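Local coordinates for protein linoleate 11-lipoxygenase (Gaeumannomyces graminis, PDB 5FX8) that oxygenates linoleic and alpha-linolenic acids at a catalytic manganese ion, giving 11S- and 13R-hydroperoxy fatty acids, at residues S160-L163 and F164-R168; S189-S192 and K193-K196; E204-K208 and G209-F213. All coordinates share one frame; numbering follows the deposited sequence.

Contact 1. Residues S160-L163 and F164-R168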
loop_
_atom_site.group_PDB
_atom_site.type_symbol
_atom_site.label_atom_id
_atom_site.label_comp_id
_atom_site.label_asym_id
_atom_site.label_seq_id
_atom_site.Cartn_x
_atom_site.Cartn_y
_atom_site.Cartn_z
ATOM N N SER A 160 16.504 -21.630 -0.790
ATOM C CA SER A 160 15.721 -22.752 -0.311
ATOM C C SER A 160 14.581 -23.053 -1.265
ATOM O O SER A 160 13.852 -22.151 -1.682
ATOM C CB SER A 160 15.179 -22.445 1.073
ATOM O OG SER A 160 14.057 -23.232 1.325
ATOM N N ASP A 161 14.435 -24.331 -1.612
ATOM C CA ASP A 161 13.359 -24.729 -2.504
ATOM C C ASP A 161 12.030 -24.665 -1.789
ATOM O O ASP A 161 11.010 -24.353 -2.403
ATOM C CB ASP A 161 13.599 -26.138 -3.050
ATOM C CG ASP A 161 14.645 -26.183 -4.163
ATOM O OD1 ASP A 161 14.686 -25.261 -4.991
ATOM O OD2 ASP A 161 15.417 -27.159 -4.239
ATOM N N LEU A 162 12.020 -24.973 -0.493
ATOM C CA LEU A 162 10.779 -24.893 0.268
ATOM C C LEU A 162 10.276 -23.461 0.328
ATOM O O LEU A 162 9.070 -23.216 0.274
ATOM C CB LEU A 162 10.969 -25.452 1.674
ATOM C CG LEU A 162 9.745 -25.338 2.590
ATOM C CD1 LEU A 162 8.691 -26.288 2.178
ATOM C CD2 LEU A 162 10.091 -25.575 4.013
ATOM N N LEU A 163 11.185 -22.501 0.432
ATOM C CA LEU A 163 10.764 -21.116 0.373
ATOM C C LEU A 163 10.235 -20.760 -1.005
ATOM O O LEU A 163 9.345 -19.918 -1.120
ATOM C CB LEU A 163 11.925 -20.209 0.761
ATOM C CG LEU A 163 11.820 -18.685 0.680
ATOM C CD1 LEU A 163 12.762 -18.096 1.670
ATOM C CD2 LEU A 163 12.165 -18.159 -0.691
ATOM N N PHE A 164 10.771 -21.365 -2.064
ATOM C CA PHE A 164 10.311 -21.013 -3.398
ATOM C C PHE A 164 8.933 -21.586 -3.677
ATOM O O PHE A 164 8.125 -20.967 -4.376
ATOM C CB PHE A 164 11.290 -21.499 -4.459
ATOM C CG PHE A 164 10.778 -21.325 -5.843
ATOM C CD1 PHE A 164 10.718 -20.063 -6.417
ATOM C CD2 PHE A 164 10.312 -22.407 -6.558
ATOM C CE1 PHE A 164 10.222 -19.890 -7.686
ATOM C CE2 PHE A 164 9.820 -22.248 -7.816
ATOM C CZ PHE A 164 9.779 -20.989 -8.390
ATOM N N SER A 165 8.653 -22.776 -3.173
ATOM C CA SER A 165 7.331 -23.342 -3.384
ATOM C C SER A 165 6.300 -22.706 -2.453
ATOM O O SER A 165 5.190 -22.375 -2.880
ATOM C CB SER A 165 7.392 -24.848 -3.198
ATOM O OG SER A 165 7.923 -25.115 -1.924
ATOM N N MET A 166 6.654 -22.488 -1.193
ATOM C CA MET A 166 5.681 -21.941 -0.255
ATOM C C MET A 166 5.223 -20.521 -0.599
ATOM O O MET A 166 4.142 -20.127 -0.172
ATOM C CB MET A 166 6.246 -21.968 1.154
ATOM C CG MET A 166 6.232 -23.329 1.766
ATOM S SD MET A 166 4.658 -24.119 1.527
ATOM C CE MET A 166 3.873 -23.615 3.038
ATOM N N GLU A 167 6.006 -19.744 -1.354
ATOM C CA GLU A 167 5.540 -18.435 -1.788
ATOM C C GLU A 167 4.211 -18.511 -2.533
ATOM O O GLU A 167 3.420 -17.567 -2.469
ATOM C CB GLU A 167 6.597 -17.768 -2.667
ATOM C CG GLU A 167 7.678 -17.012 -1.910
ATOM C CD GLU A 167 8.866 -16.596 -2.780
ATOM O OE1 GLU A 167 8.794 -16.687 -4.015
ATOM O OE2 GLU A 167 9.906 -16.199 -2.225
ATOM N N ARG A 168 3.951 -19.609 -3.249
ATOM C CA ARG A 168 2.698 -19.773 -3.971
ATOM C C ARG A 168 1.517 -20.016 -3.050
ATOM O O ARG A 168 0.394 -20.089 -3.533
ATOM C CB ARG A 168 2.774 -20.930 -4.969
ATOM C CG ARG A 168 4.046 -21.041 -5.761
ATOM C CD ARG A 168 4.460 -19.732 -6.340
ATOM N NE ARG A 168 5.843 -19.431 -6.035
ATOM C CZ ARG A 168 6.362 -18.225 -6.117
ATOM N NH1 ARG A 168 5.604 -17.229 -6.484
ATOM N NH2 ARG A 168 7.629 -18.023 -5.838
#

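Contact 2. Residues S189-S192 and K193-K196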
loop_
_atom_site.group_PDB
_atom_site.type_symbol
_atom_site.label_atom_id
_atom_site.label_comp_id
_atom_site.label_asym_id
_atom_site.label_seq_id
_atom_site.Cartn_x
_atom_site.Cartn_y
_atom_site.Cartn_z
ATOM N N SER A 189 6.038 -32.395 -19.888
ATOM C CA SER A 189 6.632 -33.653 -19.479
ATOM C C SER A 189 8.023 -33.421 -18.917
ATOM O O SER A 189 8.676 -32.418 -19.194
ATOM C CB SER A 189 6.698 -34.636 -20.646
ATOM O OG SER A 189 6.947 -35.955 -20.162
ATOM N N VAL A 190 8.459 -34.361 -18.094
ATOM C CA VAL A 190 9.796 -34.361 -17.532
ATOM C C VAL A 190 10.356 -35.763 -17.699
ATOM O O VAL A 190 9.613 -36.749 -17.679
ATOM C CB VAL A 190 9.809 -33.947 -16.055
ATOM C CG1 VAL A 190 11.217 -33.698 -15.612
ATOM C CG2 VAL A 190 8.976 -32.717 -15.827
ATOM N N GLU A 191 11.669 -35.844 -17.887
ATOM C CA GLU A 191 12.323 -37.137 -17.980
ATOM C C GLU A 191 12.056 -37.922 -16.714
ATOM O O GLU A 191 12.453 -37.502 -15.623
ATOM C CB GLU A 191 13.828 -36.973 -18.187
ATOM C CG GLU A 191 14.223 -36.527 -19.567
ATOM C CD GLU A 191 15.672 -36.098 -19.633
ATOM O OE1 GLU A 191 16.457 -36.492 -18.742
ATOM O OE2 GLU A 191 16.026 -35.349 -20.566
ATOM N N SER A 192 11.389 -39.066 -16.868
ATOM C CA SER A 192 10.927 -39.810 -15.710
ATOM C C SER A 192 12.069 -40.269 -14.807
ATOM O O SER A 192 11.833 -40.526 -13.629
ATOM C CB SER A 192 10.067 -40.986 -16.166
ATOM O OG SER A 192 10.776 -41.871 -16.987
ATOM N N LYS A 193 13.301 -40.341 -15.298
ATOM C CA LYS A 193 14.407 -40.655 -14.400
ATOM C C LYS A 193 14.661 -39.509 -13.444
ATOM O O LYS A 193 14.986 -39.720 -12.267
ATOM C CB LYS A 193 15.673 -40.945 -15.197
ATOM C CG LYS A 193 15.776 -42.324 -15.773
ATOM C CD LYS A 193 17.039 -42.434 -16.630
ATOM C CE LYS A 193 18.271 -41.881 -15.902
ATOM N NZ LYS A 193 19.500 -41.796 -16.749
ATOM N N VAL A 194 14.534 -38.287 -13.951
ATOM C CA VAL A 194 14.653 -37.109 -13.111
ATOM C C VAL A 194 13.517 -37.076 -12.105
ATOM O O VAL A 194 13.733 -36.874 -10.905
ATOM C CB VAL A 194 14.674 -35.841 -13.981
ATOM C CG1 VAL A 194 15.125 -34.684 -13.182
ATOM C CG2 VAL A 194 15.569 -36.027 -15.155
ATOM N N VAL A 195 12.290 -37.295 -12.579
ATOM C CA VAL A 195 11.132 -37.295 -11.691
ATOM C C VAL A 195 11.280 -38.363 -10.616
ATOM O O VAL A 195 10.949 -38.135 -9.455
ATOM C CB VAL A 195 9.834 -37.476 -12.496
ATOM C CG1 VAL A 195 8.637 -37.350 -11.597
ATOM C CG2 VAL A 195 9.748 -36.453 -13.587
ATOM N N LYS A 196 11.793 -39.532 -10.973
ATOM C CA LYS A 196 11.917 -40.591 -9.981
ATOM C C LYS A 196 12.975 -40.253 -8.944
ATOM O O LYS A 196 12.754 -40.446 -7.742
ATOM C CB LYS A 196 12.234 -41.914 -10.662
ATOM C CG LYS A 196 12.495 -43.069 -9.728
ATOM C CD LYS A 196 11.218 -43.562 -9.109
ATOM C CE LYS A 196 10.293 -44.093 -10.157
ATOM N NZ LYS A 196 9.129 -44.665 -9.468
#

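Contact 3. Residues E204-K208 and G209-F213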
loop_
_atom_site.group_PDB
_atom_site.type_symbol
_atom_site.label_atom_id
_atom_site.label_comp_id
_atom_site.label_asym_id
_atom_site.label_seq_id
_atom_site.Cartn_x
_atom_site.Cartn_y
_atom_site.Cartn_z
ATOM N N GLU A 204 2.794 -39.590 -13.528
ATOM C CA GLU A 204 1.480 -40.207 -13.633
ATOM C C GLU A 204 0.897 -40.466 -12.252
ATOM O O GLU A 204 -0.251 -40.112 -11.976
ATOM C CB GLU A 204 1.576 -41.490 -14.443
ATOM C CG GLU A 204 1.893 -41.254 -15.929
ATOM C CD GLU A 204 3.343 -40.758 -16.243
ATOM O OE1 GLU A 204 4.311 -41.089 -15.514
ATOM O OE2 GLU A 204 3.516 -40.030 -17.258
ATOM N N ALA A 205 1.683 -41.064 -11.357
ATOM C CA ALA A 205 1.154 -41.378 -10.037
ATOM C C ALA A 205 0.902 -40.117 -9.232
ATOM O O ALA A 205 -0.102 -40.025 -8.520
ATOM C CB ALA A 205 2.097 -42.306 -9.280
ATOM N N LEU A 206 1.790 -39.129 -9.334
ATOM C CA LEU A 206 1.542 -37.883 -8.626
ATOM C C LEU A 206 0.284 -37.215 -9.139
ATOM O O LEU A 206 -0.492 -36.660 -8.359
ATOM C CB LEU A 206 2.731 -36.951 -8.762
ATOM C CG LEU A 206 3.935 -37.343 -7.931
ATOM C CD1 LEU A 206 5.119 -36.502 -8.343
ATOM C CD2 LEU A 206 3.629 -37.148 -6.485
ATOM N N HIS A 207 0.050 -37.290 -10.444
ATOM C CA HIS A 207 -1.155 -36.724 -11.033
ATOM C C HIS A 207 -2.405 -37.477 -10.570
ATOM O O HIS A 207 -3.398 -36.866 -10.163
ATOM C CB HIS A 207 -1.008 -36.738 -12.555
ATOM C CG HIS A 207 -2.132 -36.080 -13.297
ATOM N ND1 HIS A 207 -2.257 -36.161 -14.664
ATOM C CD2 HIS A 207 -3.176 -35.341 -12.872
ATOM C CE1 HIS A 207 -3.336 -35.510 -15.044
ATOM N NE2 HIS A 207 -3.908 -35.000 -13.977
ATOM N N LYS A 208 -2.370 -38.804 -10.611
ATOM C CA LYS A 208 -3.542 -39.583 -10.247
ATOM C C LYS A 208 -3.845 -39.427 -8.770
ATOM O O LYS A 208 -5.002 -39.534 -8.353
ATOM C CB LYS A 208 -3.313 -41.050 -10.611
ATOM C CG LYS A 208 -4.560 -41.867 -10.867
ATOM C CD LYS A 208 -4.941 -42.710 -9.654
ATOM C CE LYS A 208 -6.146 -43.633 -9.924
ATOM N NZ LYS A 208 -6.587 -44.392 -8.714
ATOM N N GLY A 209 -2.826 -39.164 -7.976
ATOM C CA GLY A 209 -3.025 -39.017 -6.563
ATOM C C GLY A 209 -3.441 -37.645 -6.126
ATOM O O GLY A 209 -3.535 -37.406 -4.928
ATOM N N GLY A 210 -3.700 -36.734 -7.057
ATOM C CA GLY A 210 -4.057 -35.375 -6.704
ATOM C C GLY A 210 -2.985 -34.634 -5.946
ATOM O O GLY A 210 -3.308 -33.786 -5.127
ATOM N N ARG A 211 -1.710 -34.940 -6.193
ATOM C CA ARG A 211 -0.588 -34.309 -5.513
ATOM C C ARG A 211 0.209 -33.359 -6.408
ATOM O O ARG A 211 1.235 -32.859 -5.966
ATOM C CB ARG A 211 0.347 -35.374 -4.940
ATOM C CG ARG A 211 -0.365 -36.441 -4.168
ATOM C CD ARG A 211 0.555 -37.453 -3.541
ATOM N NE ARG A 211 1.041 -37.048 -2.231
ATOM C CZ ARG A 211 0.592 -37.506 -1.067
ATOM N NH1 ARG A 211 -0.374 -38.392 -1.013
ATOM N NH2 ARG A 211 1.119 -37.073 0.056
ATOM N N LEU A 212 -0.234 -33.090 -7.639
ATOM C CA LEU A 212 0.437 -32.165 -8.549
ATOM C C LEU A 212 -0.317 -30.844 -8.643
ATOM O O LEU A 212 -1.537 -30.831 -8.798
ATOM C CB LEU A 212 0.577 -32.754 -9.951
ATOM C CG LEU A 212 1.708 -33.718 -10.286
ATOM C CD1 LEU A 212 1.771 -33.844 -11.760
ATOM C CD2 LEU A 212 3.037 -33.272 -9.761
ATOM N N PHE A 213 0.427 -29.744 -8.596
ATOM C CA PHE A 213 -0.093 -28.390 -8.628
ATOM C C PHE A 213 0.669 -27.601 -9.683
ATOM O O PHE A 213 1.837 -27.865 -9.943
ATOM C CB PHE A 213 0.058 -27.692 -7.283
ATOM C CG PHE A 213 -0.600 -28.389 -6.154
ATOM C CD1 PHE A 213 0.002 -29.476 -5.536
ATOM C CD2 PHE A 213 -1.813 -27.945 -5.672
ATOM C CE1 PHE A 213 -0.611 -30.104 -4.488
ATOM C CE2 PHE A 213 -2.415 -28.576 -4.623
ATOM C CZ PHE A 213 -1.809 -29.660 -4.038
#

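Contact 1. Residues S160-L163 and F164-R168
Phe164 N bonds back to Ser160 O and Ser165 N to Asp161 O, the i to i+4 ladder of the short N-capped alpha-helix 161-166. Met166 N continues it to Leu162 O at 2.9 Å, while the next rung, Glu167 N to Leu163 O, is stretched and weak. Ser160 is the N-cap: its OG accepts the N-H of Leu163 at 3.1 Å, nearly straight at 165°. With Leu162 CG opposite its backbone N (chi1 176°) and Met166 CG beside its own (chi1 -76°), the two run side by side, Leu162 CD1 3.9 Å from Met166 CG; loop residues Leu596 and Met600 lie against them. Asp161 OD1 bonds to Trp271 and pairs with Lys275 of helix 268-305, and Phe164 sets its ring against Phe278 of that helix. Ser165 OG bonds to Phe247 O of strand 246-253. Glu167 lays its chain obliquely across Leu163, Glu167 OE2 3.4 Å from Leu163 CD2. The Arg168 guanidinium has a face over Glu167 CB and salt bridges to Asp282 and Glu167 OE1. Arg168 NE reaches back to Phe164 O at 3.2 Å, almost in line with the carbonyl bond and near the guanidinium plane.

Contact 2. Residues S189-S192 and K193-K196
Val190 and Val195 meet at a slant across the start of helix 192-199. The extended backbone of Val190 directs its side chain at the helix, where CB comes to 3.5 Å from Val195 CG2. Its CG1 branch touches the same methyl at 3.7 Å and lies more loosely near Val194, so the valine rests against the side of the first turn. The methyl it meets, Val195 CG2, stands opposite that residue's carbonyl carbon and beside its backbone N (CG1 chi1 -175°), which turns it back toward the incoming chain and brings it near Glu191 O as well.

Glu191 is the N-cap of helix 192-199. Its carbonyl oxygen is shared by two amides of the first turn: Val195 N gives the straighter bond, 3.1 Å long with an N-H...O angle of 162°, whereas the shorter approach of Val194 N is strongly bent and weak. The aliphatic part of the glutamate is used too, Glu191 CB lying 3.6 Å from Val194 CG2, with OE1 near the same methyl. Beyond this pair, Val194 packs on Thr263 and Leu265 of a loop.

Ser192 is the first helical residue, and its carbonyl oxygen takes the N-H of Lys196, N to O 2.8 Å. CB of Lys196 lies 3.3 Å from Ser192 O, while the rest of the lysine bends at its second and third torsions and leads away from residues 189-192.

Contact 3. Residues E204-K208 and G209-F213
Gly210 carries a positive phi of 62° and serves as the C-prime residue of a Schellman motif, which ends helix 203-208 and turns the chain into strand 212-216. The motif's two bonds run from Arg211 N to Leu206 O, 3.0 Å and nearly along the carbonyl bond, and from Gly210 N to His207 O at 3.1 Å. In the second, the N-H points well at the oxygen but arrives from above the carbonyl plane. One ordinary helical bond precedes them, Gly209 N to Ala205 O.

The reversal also brings Leu212, one residue beyond the motif, back against the last turn, where it crosses Leu206 at about a right angle. CG of Leu212 lies 3.7 Å from Leu206 CB, and its two methyls divide the work: CD2 stays with Leu206, whereas Leu212 CD1 reaches His207 CB at 4.1 Å. Tyr239 of strand 235-241 and Leu250 of strand 246-253 also touch both leucines. The His207 ring leads elsewhere, its NE2 bonded to His180 O. Arg211 likewise sends its guanidinium away, NE to Leu240 O, in a chain bent at the third torsion. Its aliphatic base remains on Leu206 and supplies the hydrophobic contact that usually accompanies a Schellman turn, Arg211 CB lying 3.7 Å from Leu206 O and 4.0 Å from Leu206 CD2.

Contacts 2 and 3 belong to consecutive helices, 192-199 and 203-208, and their nearest atoms are about 5 Å apart; contact 1 lies earlier in the chain, its centre about 19 Å from that of contact 3. Contact 1 is buried, contact 3 partly so, and contact 2 is at the surface. The chemistry follows: contact 1 supplements its helix bonds with salt bridges and aromatic packing, contact 2 has backbone bonds and valine methyls beside exposed lysines, and contact 3 joins a helix end to a strand through leucines. Contact 3 leads into the five-stranded sheet, Phe213 meeting Phe247 edge-to-face, while contact 1 packs against strands 235-241 and 246-253, with Ser165 and Arg168 on Phe238.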